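Local coordinates for chromosome-partitioning protein ParB (Caulobacter vibrioides NA1000, PDB 6S6H), which binds the centromeric parS site near the origin of replication and takes part in chromosome partition, this chain being its DNA-binding domain, at residues G8-V13 and F34-E39; L25-L30 and A53-L58; G72-G77 and A90-I95. All blocks are in the same frame, centred on the assembly; numbering follows the deposited sequence.

Contact 1 (G8-V13 and F34-E39); sequences GIIENV and FERTQE. With nucleotides of chain D.
I10 reaches out from the end of helix 4-11 and sets its terminal methyl against F34, at the end of helix 20-34, and R36, in the turn that leads into helix 38-45. I10 CD1 sits over one face of the R36 guanidinium, offset toward its rim and 3.6 Å from R36 NE. The same methyl comes to the edge of the F34 ring, near its plane, at a looser 4.4 Å from F34 CD2. With CG1 beside the backbone N (chi1 -67°) and chi2 near 159°, the I10 chain is stretched far enough for CD1 to make both approaches. The guanidinium beneath it is held by polar partners outside the contact: R36 NH1 forms a salt bridge with E6, and R36 NE bonds N40 OD1. That is the tight part, and I10 is buried there, its side chain also touching I41, T44 and I45 of helix 38-45. The outer side is slack: I9 is exposed, and its CD1 stays 4.6 Å from F34 CZ, while E35, which ends helix 20-34 in a Schellman motif, is exposed too. Farther along, the turn meets DNA. Q38 N donates to OP2 of DT3 of chain D (2.9 Å, N-H...O 158°), and the extended Q38 side chain brings NE2 to 2.7 Å from OP2 of DG4 of chain D. T37 OG1 caps the helix by accepting from N40 N. This N-cap, with Q38 holding two phosphates, is consistent with 38-45 being the first helix of the ParB helix-turn-helix.

Contact 2 (L25-L30 and A53-L58); sequences LSYKVL and ANTMRL. With nucleotides of chain D.
Helices 25-30 and 53-57 cross steeply, their N-to-C directions 106° apart and their axes 9.2 Å from each other at closest approach. The CA atoms of K28 and M56 are the nearest pair, at 6.7 Å. M56 fills the crossing: its SD lies 3.6 Å from K28 N and 3.9 Å from Y27 CB, so the sulfur rests on backbone and side-chain base together, while the K28 chain leads away. Deeper in, T55 CG2 comes to the edge of the Y27 ring, near its plane, at a loose 4.5 Å from CD2; the T55 hydroxyl is taken up by H51 O. Segment 53-58 belongs to helix 49-57, the second, recognition helix of the helix-turn-helix, and the face turned from helix 25-30 meets the DNA: N54 reads a base and R57 holds a phosphate. N54 ND2 donates to O4 of the DT6 base of chain D (2.9 Å), and N54 OD1 accepts from R57 NH1 (2.9 Å, N-H...O 142°), a donor tilted from the carbonyl plane though the acceptor is nearly in the guanidinium plane. Both amide ends are thus used, which fixes the amide's rotation. R57, bent at chi3 (59°), places its NE to donate to OP2 of DT5 of chain D, 2.6 Å away, and O5' of that nucleotide lies over a guanidinium face.

Contact 3 (G72-G77 and A90-I95); sequences GELTAG and ALAKQI. With nucleotides of chain C.
The turn before helix 76-81 runs past the side of helix 88-98, with the CA atoms of L74 and A92 the nearest pair at 7.7 Å. L74 supplies the whole of the first segment's share of the packing. Its CG stands beside the backbone N (chi1 -69°) and chi2 is fully extended, which spreads the two methyls across the helix surface: CD1 comes to 3.9 Å from A92 CB, and CD2 presses to 3.4 Å from I95 CG2. The L74 and I95 side chains cross at about a right angle, and the I95 branch that does the touching is CG2, the one anti to the backbone N. All three residues are buried, and the closest pairs are methyl on methyl.

The other side of the same turn faces DNA. G72 ends helix 63-71 with positive phi (90°), and T75 takes the N-cap position of the next helix. G77 N donates to OP2 of DT12 of chain C, 2.8 Å away with an N-H...O angle of 145°. T75 OG1 hydrogen-bonds H78 ND1; OP2 of DT12 is 3.3 Å from T75 OG1, too, but a bond there would be weak and is not settled. Having no side chain, G77 leaves room for the thymine methyl of DT12, whose C7 is 3.8 Å from G77 CA. The helix start thus offers its backbone N-H to a phosphate, where the helix dipole would probably add to the attraction.

The surroundings are helices and their connecting loops, with no strand. Y68 of helix 63-71 touches both L74 and A92, I82, just after helix 76-81, packs on A92 and I95, and T105 and V102 of helix 102-110 touch I95 and T75 respectively.

Starting from the N terminus, helix 4-11 gives contact 1 its first segment, and the chain runs through helix 20-34 before F34-E39 closes that loop. Contact 2 opens inside it, at L25-L30, and closes beyond it at A53-L58, so the two loops cross. They also touch: Q38 OE1 lies 3.3 Å from A53 CB, and V13 CG1 packs on Y27 CZ. Together they tie helices 4-11 and 20-34 to the helix-turn-helix of 38-45 and 49-57. Contact 3 follows in series, its centre 20 Å from that of contact 2, closing a short loop from the turn ahead of helix 76-81 to helix 88-98. Its nucleotides belong to chain C, those of the other two to chain D.

Contact 1 (G8-V13 and F34-E39)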
# COMPACT_ATOMS: atom_id res chain seq x y z
N GLY B 8 3.56 -11.76 20.23
CA GLY B 8 2.53 -10.70 20.32
C GLY B 8 3.10 -9.33 20.00
O GLY B 8 2.43 -8.57 19.28
N ILE B 9 4.30 -9.03 20.50
CA ILE B 9 5.01 -7.73 20.29
C ILE B 9 5.33 -7.58 18.80
O ILE B 9 5.08 -6.49 18.26
CB ILE B 9 6.28 -7.65 21.17
CG1 ILE B 9 5.93 -7.54 22.65
CG2 ILE B 9 7.18 -6.50 20.73
CD1 ILE B 9 7.08 -7.83 23.58
N ILE B 10 5.88 -8.63 18.18
CA ILE B 10 6.24 -8.65 16.73
C ILE B 10 4.97 -8.47 15.90
O ILE B 10 4.97 -7.62 14.99
CB ILE B 10 7.00 -9.95 16.37
CG1 ILE B 10 8.37 -10.00 17.05
CG2 ILE B 10 7.11 -10.12 14.86
CD1 ILE B 10 8.96 -11.39 17.16
N GLU B 11 3.92 -9.23 16.22
CA GLU B 11 2.60 -9.20 15.53
C GLU B 11 2.05 -7.76 15.51
O GLU B 11 1.50 -7.37 14.46
CB GLU B 11 1.61 -10.13 16.23
CG GLU B 11 1.79 -11.59 15.86
CD GLU B 11 0.87 -12.55 16.60
OE1 GLU B 11 0.43 -13.53 15.99
OE2 GLU B 11 0.61 -12.31 17.80
N ASN B 12 2.18 -7.02 16.61
CA ASN B 12 1.46 -5.74 16.83
C ASN B 12 2.25 -4.54 16.28
O ASN B 12 1.71 -3.43 16.31
CB ASN B 12 1.08 -5.55 18.30
CG ASN B 12 -0.22 -6.25 18.64
OD1 ASN B 12 -1.27 -5.63 18.68
ND2 ASN B 12 -0.15 -7.56 18.86
N VAL B 13 3.47 -4.76 15.76
CA VAL B 13 4.28 -3.67 15.13
C VAL B 13 3.45 -3.03 14.01
O VAL B 13 3.33 -1.79 14.00
CB VAL B 13 5.63 -4.20 14.61
CG1 VAL B 13 6.34 -3.18 13.71
CG2 VAL B 13 6.54 -4.64 15.75
N PHE B 34 15.80 -10.51 20.33
CA PHE B 34 15.17 -11.86 20.38
C PHE B 34 15.91 -12.82 19.45
O PHE B 34 15.52 -14.01 19.39
CB PHE B 34 13.68 -11.79 20.03
CG PHE B 34 12.85 -10.90 20.92
CD1 PHE B 34 13.20 -10.67 22.24
CD2 PHE B 34 11.69 -10.32 20.44
CE1 PHE B 34 12.43 -9.85 23.04
CE2 PHE B 34 10.92 -9.50 21.25
CZ PHE B 34 11.29 -9.27 22.55
N GLU B 35 16.94 -12.32 18.75
CA GLU B 35 17.86 -13.13 17.90
C GLU B 35 17.02 -13.91 16.88
O GLU B 35 17.13 -15.15 16.83
CB GLU B 35 18.70 -14.06 18.78
CG GLU B 35 19.44 -13.32 19.88
CD GLU B 35 20.20 -14.25 20.81
OE1 GLU B 35 19.79 -14.36 21.98
OE2 GLU B 35 21.19 -14.86 20.36
N ARG B 36 16.20 -13.20 16.10
CA ARG B 36 15.27 -13.78 15.10
C ARG B 36 15.68 -13.27 13.71
O ARG B 36 16.16 -12.12 13.62
CB ARG B 36 13.82 -13.42 15.44
CG ARG B 36 13.41 -13.83 16.85
CD ARG B 36 12.03 -13.34 17.24
NE ARG B 36 10.99 -14.29 16.86
CZ ARG B 36 10.28 -15.05 17.69
NH1 ARG B 36 10.46 -14.99 19.00
NH2 ARG B 36 9.38 -15.88 17.20
N THR B 37 15.53 -14.11 12.68
CA THR B 37 15.90 -13.80 11.27
C THR B 37 14.81 -12.92 10.64
O THR B 37 13.71 -12.83 11.20
CB THR B 37 16.10 -15.08 10.45
OG1 THR B 37 14.87 -15.80 10.40
CG2 THR B 37 17.20 -15.96 10.99
N GLN B 38 15.12 -12.33 9.49
CA GLN B 38 14.13 -11.64 8.60
C GLN B 38 13.01 -12.63 8.26
O GLN B 38 11.82 -12.23 8.30
CB GLN B 38 14.81 -11.13 7.33
CG GLN B 38 15.81 -10.00 7.56
CD GLN B 38 16.30 -9.40 6.27
OE1 GLN B 38 16.09 -9.94 5.19
NE2 GLN B 38 16.97 -8.26 6.37
N GLU B 39 13.38 -13.88 7.95
CA GLU B 39 12.44 -14.99 7.59
C GLU B 39 11.48 -15.25 8.75
O GLU B 39 10.28 -15.43 8.47
CB GLU B 39 13.23 -16.25 7.24
CG GLU B 39 12.36 -17.45 6.92
CD GLU B 39 11.44 -17.28 5.72
OE1 GLU B 39 10.39 -17.93 5.68
OE2 GLU B 39 11.80 -16.49 4.82
P DT D 3 19.10 -12.49 8.48
OP1 DT D 3 19.45 -11.78 9.73
OP2 DT D 3 17.71 -12.99 8.28
O5' DT D 3 19.48 -11.54 7.26
C5' DT D 3 20.85 -11.14 7.03
C4' DT D 3 21.01 -10.55 5.65
O4' DT D 3 20.78 -11.55 4.64
C3' DT D 3 20.08 -9.38 5.32
O3' DT D 3 20.85 -8.20 5.05
C2' DT D 3 19.31 -9.85 4.10
C1' DT D 3 20.25 -10.87 3.51
N1 DT D 3 19.64 -11.87 2.61
C2 DT D 3 20.05 -11.89 1.30
O2 DT D 3 20.89 -11.12 0.85
N3 DT D 3 19.45 -12.84 0.52
C4 DT D 3 18.48 -13.75 0.90
O4 DT D 3 18.03 -14.54 0.09
C5 DT D 3 18.09 -13.67 2.29
C7 DT D 3 17.05 -14.63 2.81
C6 DT D 3 18.68 -12.75 3.07
P DG D 4 20.14 -6.84 4.56
OP1 DG D 4 20.81 -5.70 5.24
OP2 DG D 4 18.67 -6.99 4.70
O5' DG D 4 20.54 -6.79 3.02
C5' DG D 4 21.90 -6.57 2.62
C4' DG D 4 21.98 -6.17 1.17
O4' DG D 4 21.52 -7.26 0.34
C3' DG D 4 21.14 -4.96 0.78
O3' DG D 4 21.84 -4.16 -0.17
C2' DG D 4 19.88 -5.59 0.20
C1' DG D 4 20.42 -6.85 -0.46
N9 DG D 4 19.48 -7.96 -0.52
C8 DG D 4 18.83 -8.55 0.54
N7 DG D 4 18.06 -9.54 0.17
C5 DG D 4 18.21 -9.61 -1.21
C6 DG D 4 17.63 -10.48 -2.15
O6 DG D 4 16.82 -11.40 -1.96
N1 DG D 4 18.06 -10.20 -3.44
C2 DG D 4 18.94 -9.21 -3.78
N2 DG D 4 19.24 -9.10 -5.09
N3 DG D 4 19.50 -8.38 -2.91
C4 DG D 4 19.09 -8.64 -1.65

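Contact 2 (L25-L30 and A53-L58)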
# COMPACT_ATOMS: atom_id res chain seq x y z
N LEU B 25 12.65 0.34 12.54
CA LEU B 25 13.50 0.35 13.76
C LEU B 25 12.99 -0.69 14.76
O LEU B 25 13.82 -1.34 15.40
CB LEU B 25 13.51 1.76 14.37
CG LEU B 25 14.37 1.93 15.62
CD1 LEU B 25 15.79 1.46 15.36
CD2 LEU B 25 14.36 3.37 16.10
N SER B 26 11.67 -0.84 14.88
CA SER B 26 11.03 -1.84 15.77
C SER B 26 11.53 -3.24 15.37
O SER B 26 12.10 -3.91 16.24
CB SER B 26 9.52 -1.76 15.72
OG SER B 26 9.06 -0.57 16.35
N TYR B 27 11.35 -3.63 14.11
CA TYR B 27 11.75 -4.96 13.57
C TYR B 27 13.24 -5.20 13.81
O TYR B 27 13.59 -6.28 14.31
CB TYR B 27 11.39 -5.11 12.09
CG TYR B 27 9.91 -5.26 11.81
CD1 TYR B 27 9.11 -6.08 12.59
CD2 TYR B 27 9.31 -4.60 10.75
CE1 TYR B 27 7.76 -6.22 12.34
CE2 TYR B 27 7.96 -4.73 10.48
CZ TYR B 27 7.18 -5.55 11.28
OH TYR B 27 5.85 -5.69 11.03
N LYS B 28 14.09 -4.22 13.46
CA LYS B 28 15.57 -4.28 13.63
C LYS B 28 15.90 -4.60 15.09
O LYS B 28 16.62 -5.59 15.34
CB LYS B 28 16.20 -2.95 13.21
CG LYS B 28 17.72 -2.87 13.38
CD LYS B 28 18.30 -1.59 12.81
CE LYS B 28 19.75 -1.70 12.40
NZ LYS B 28 20.66 -1.35 13.51
N VAL B 29 15.38 -3.79 16.01
CA VAL B 29 15.61 -3.90 17.48
C VAL B 29 15.15 -5.27 17.97
O VAL B 29 15.85 -5.86 18.81
CB VAL B 29 14.91 -2.74 18.23
CG1 VAL B 29 14.80 -3.00 19.72
CG2 VAL B 29 15.59 -1.41 17.96
N LEU B 30 14.01 -5.77 17.47
CA LEU B 30 13.39 -7.05 17.90
C LEU B 30 14.18 -8.24 17.34
O LEU B 30 14.40 -9.21 18.10
CB LEU B 30 11.92 -7.09 17.46
CG LEU B 30 11.01 -6.05 18.11
CD1 LEU B 30 9.64 -6.03 17.45
CD2 LEU B 30 10.86 -6.29 19.61
N ALA B 53 12.94 -7.01 4.88
CA ALA B 53 14.27 -6.52 4.47
C ALA B 53 14.15 -5.09 3.92
O ALA B 53 14.90 -4.21 4.38
CB ALA B 53 14.87 -7.45 3.44
N ASN B 54 13.26 -4.88 2.95
CA ASN B 54 13.08 -3.58 2.25
C ASN B 54 12.62 -2.52 3.26
O ASN B 54 13.10 -1.37 3.16
CB ASN B 54 12.14 -3.70 1.05
CG ASN B 54 12.80 -4.29 -0.18
OD1 ASN B 54 14.01 -4.15 -0.37
ND2 ASN B 54 12.02 -4.94 -1.02
N THR B 55 11.75 -2.89 4.20
CA THR B 55 11.24 -1.99 5.26
C THR B 55 12.43 -1.46 6.07
O THR B 55 12.54 -0.23 6.21
CB THR B 55 10.19 -2.70 6.14
OG1 THR B 55 9.10 -3.07 5.30
CG2 THR B 55 9.68 -1.84 7.27
N MET B 56 13.31 -2.34 6.55
CA MET B 56 14.44 -1.97 7.45
C MET B 56 15.54 -1.23 6.68
O MET B 56 16.15 -0.32 7.27
CB MET B 56 15.02 -3.21 8.15
CG MET B 56 14.09 -3.77 9.21
SD MET B 56 14.73 -5.23 10.04
CE MET B 56 15.05 -6.30 8.64
N ARG B 57 15.76 -1.58 5.40
CA ARG B 57 16.75 -0.92 4.50
C ARG B 57 16.53 0.61 4.49
O ARG B 57 17.53 1.34 4.31
CB ARG B 57 16.64 -1.47 3.07
CG ARG B 57 17.41 -2.76 2.85
CD ARG B 57 17.32 -3.25 1.42
NE ARG B 57 17.85 -2.26 0.48
CZ ARG B 57 17.22 -1.76 -0.58
NH1 ARG B 57 16.01 -2.18 -0.91
NH2 ARG B 57 17.82 -0.85 -1.32
N LEU B 58 15.28 1.06 4.68
CA LEU B 58 14.89 2.50 4.65
C LEU B 58 15.60 3.29 5.76
O LEU B 58 15.74 4.51 5.60
CB LEU B 58 13.37 2.62 4.82
CG LEU B 58 12.52 2.04 3.69
CD1 LEU B 58 11.04 2.10 4.06
CD2 LEU B 58 12.77 2.76 2.38
P DT D 5 21.31 -2.71 -0.55
OP1 DT D 5 22.47 -1.89 -0.99
OP2 DT D 5 20.46 -2.21 0.57
O5' DT D 5 20.37 -2.99 -1.80
C5' DT D 5 20.94 -3.49 -3.02
C4' DT D 5 19.88 -3.99 -3.97
O4' DT D 5 19.12 -5.08 -3.41
C3' DT D 5 18.83 -2.97 -4.43
O3' DT D 5 19.22 -2.49 -5.73
C2' DT D 5 17.53 -3.76 -4.48
C1' DT D 5 17.98 -5.19 -4.23
N1 DT D 5 17.02 -6.08 -3.55
C2 DT D 5 16.37 -7.02 -4.32
O2 DT D 5 16.53 -7.12 -5.52
N3 DT D 5 15.51 -7.83 -3.62
C4 DT D 5 15.24 -7.80 -2.27
O4 DT D 5 14.44 -8.59 -1.78
C5 DT D 5 15.96 -6.80 -1.52
C7 DT D 5 15.74 -6.69 -0.05
C6 DT D 5 16.81 -6.00 -2.19
P DT D 6 18.39 -1.34 -6.47
OP1 DT D 6 19.34 -0.51 -7.25
OP2 DT D 6 17.48 -0.70 -5.48
O5' DT D 6 17.50 -2.17 -7.50
C5' DT D 6 18.11 -3.08 -8.43
C4' DT D 6 17.06 -3.83 -9.21
O4' DT D 6 16.33 -4.70 -8.32
C3' DT D 6 16.01 -2.95 -9.91
O3' DT D 6 15.88 -3.39 -11.26
C2' DT D 6 14.75 -3.14 -9.08
C1' DT D 6 14.93 -4.55 -8.53
N1 DT D 6 14.25 -4.84 -7.24
C2 DT D 6 13.55 -6.02 -7.13
O2 DT D 6 13.44 -6.82 -8.05
N3 DT D 6 12.97 -6.24 -5.90
C4 DT D 6 13.05 -5.41 -4.80
O4 DT D 6 12.48 -5.73 -3.76
C5 DT D 6 13.81 -4.20 -4.98
C7 DT D 6 13.93 -3.24 -3.84
C6 DT D 6 14.37 -3.98 -6.18

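Contact 3 (G72-G77 and A90-I95)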
# COMPACT_ATOMS: atom_id res chain seq x y z
N GLY B 72 5.50 12.92 4.47
CA GLY B 72 4.61 12.35 3.45
C GLY B 72 4.82 12.98 2.08
O GLY B 72 3.98 12.74 1.19
N GLU B 73 5.90 13.74 1.90
CA GLU B 73 6.32 14.31 0.59
C GLU B 73 6.78 13.17 -0.34
O GLU B 73 6.62 13.31 -1.56
CB GLU B 73 7.42 15.36 0.78
CG GLU B 73 6.88 16.71 1.21
CD GLU B 73 7.93 17.67 1.74
OE1 GLU B 73 8.54 18.39 0.93
OE2 GLU B 73 8.13 17.70 2.98
N LEU B 74 7.32 12.09 0.24
CA LEU B 74 7.62 10.81 -0.47
C LEU B 74 6.84 9.68 0.20
O LEU B 74 6.59 9.78 1.41
CB LEU B 74 9.12 10.51 -0.38
CG LEU B 74 10.05 11.43 -1.17
CD1 LEU B 74 11.50 11.00 -1.01
CD2 LEU B 74 9.68 11.47 -2.64
N THR B 75 6.51 8.64 -0.56
CA THR B 75 5.99 7.34 -0.05
C THR B 75 7.16 6.38 0.14
O THR B 75 8.27 6.70 -0.34
CB THR B 75 4.94 6.73 -0.99
OG1 THR B 75 5.64 6.15 -2.10
CG2 THR B 75 3.92 7.73 -1.49
N ALA B 76 6.92 5.25 0.80
CA ALA B 76 7.89 4.15 1.02
C ALA B 76 8.41 3.65 -0.34
O ALA B 76 9.61 3.35 -0.42
CB ALA B 76 7.23 3.04 1.81
N GLY B 77 7.53 3.56 -1.34
CA GLY B 77 7.84 3.11 -2.71
C GLY B 77 8.89 3.99 -3.38
O GLY B 77 9.82 3.43 -3.99
N ALA B 90 19.35 14.17 -3.99
CA ALA B 90 19.16 14.78 -5.33
C ALA B 90 17.90 14.19 -5.98
O ALA B 90 17.02 14.98 -6.37
CB ALA B 90 20.38 14.58 -6.18
N LEU B 91 17.83 12.86 -6.06
CA LEU B 91 16.69 12.10 -6.65
C LEU B 91 15.39 12.46 -5.92
O LEU B 91 14.38 12.70 -6.60
CB LEU B 91 16.97 10.60 -6.56
CG LEU B 91 18.12 10.08 -7.43
CD1 LEU B 91 18.18 8.56 -7.39
CD2 LEU B 91 17.99 10.57 -8.86
N ALA B 92 15.43 12.49 -4.59
CA ALA B 92 14.28 12.87 -3.72
C ALA B 92 13.72 14.23 -4.18
O ALA B 92 12.49 14.32 -4.33
CB ALA B 92 14.71 12.90 -2.28
N LYS B 93 14.59 15.22 -4.40
CA LYS B 93 14.20 16.59 -4.82
C LYS B 93 13.53 16.54 -6.20
O LYS B 93 12.50 17.23 -6.38
CB LYS B 93 15.40 17.54 -4.83
CG LYS B 93 15.87 18.01 -3.45
CD LYS B 93 17.26 18.61 -3.45
N GLN B 94 14.09 15.76 -7.13
CA GLN B 94 13.56 15.59 -8.51
C GLN B 94 12.17 14.95 -8.46
O GLN B 94 11.30 15.38 -9.24
CB GLN B 94 14.52 14.74 -9.35
CG GLN B 94 15.71 15.53 -9.90
CD GLN B 94 16.76 14.62 -10.49
OE1 GLN B 94 16.96 14.59 -11.70
NE2 GLN B 94 17.44 13.87 -9.64
N ILE B 95 11.98 13.95 -7.60
CA ILE B 95 10.69 13.20 -7.43
C ILE B 95 9.60 14.18 -6.97
O ILE B 95 8.49 14.12 -7.53
CB ILE B 95 10.86 12.02 -6.44
CG1 ILE B 95 11.74 10.92 -7.04
CG2 ILE B 95 9.51 11.48 -5.99
CD1 ILE B 95 12.38 10.03 -6.00
P DT C 12 3.39 3.08 -0.52
OP1 DT C 12 3.13 3.45 0.89
OP2 DT C 12 4.76 3.18 -1.07
O5' DT C 12 2.86 1.59 -0.72
C5' DT C 12 1.53 1.25 -0.35
C4' DT C 12 1.36 -0.24 -0.26
O4' DT C 12 1.42 -0.84 -1.58
C3' DT C 12 2.39 -0.98 0.59
O3' DT C 12 1.67 -1.98 1.31
C2' DT C 12 3.35 -1.55 -0.43
C1' DT C 12 2.48 -1.79 -1.66
N1 DT C 12 3.12 -1.61 -2.98
C2 DT C 12 2.74 -2.46 -4.00
O2 DT C 12 1.95 -3.38 -3.84
N3 DT C 12 3.33 -2.20 -5.21
C4 DT C 12 4.23 -1.19 -5.50
O4 DT C 12 4.69 -1.08 -6.64
C5 DT C 12 4.58 -0.34 -4.39
C7 DT C 12 5.55 0.78 -4.61
C6 DT C 12 4.00 -0.57 -3.21
P DG C 11 2.57 6.52 -6.83
OP1 DG C 11 3.09 7.86 -6.45
OP2 DG C 11 3.30 5.73 -7.86
O5' DG C 11 2.42 5.58 -5.56
C5' DG C 11 1.69 6.00 -4.40
C4' DG C 11 1.48 4.83 -3.46
O4' DG C 11 0.92 3.71 -4.19
C3' DG C 11 2.74 4.30 -2.78
O3' DG C 11 2.40 3.93 -1.44
C2' DG C 11 3.15 3.15 -3.68
C1' DG C 11 1.82 2.61 -4.18
N9 DG C 11 1.86 2.05 -5.53
C8 DG C 11 2.49 2.58 -6.63
N7 DG C 11 2.32 1.86 -7.71
C5 DG C 11 1.54 0.80 -7.29
C6 DG C 11 1.04 -0.31 -8.02
O6 DG C 11 1.20 -0.59 -9.21
N1 DG C 11 0.28 -1.16 -7.21
C2 DG C 11 0.04 -0.96 -5.88
N2 DG C 11 -0.72 -1.88 -5.27
N3 DG C 11 0.50 0.07 -5.19
C4 DG C 11 1.23 0.91 -5.95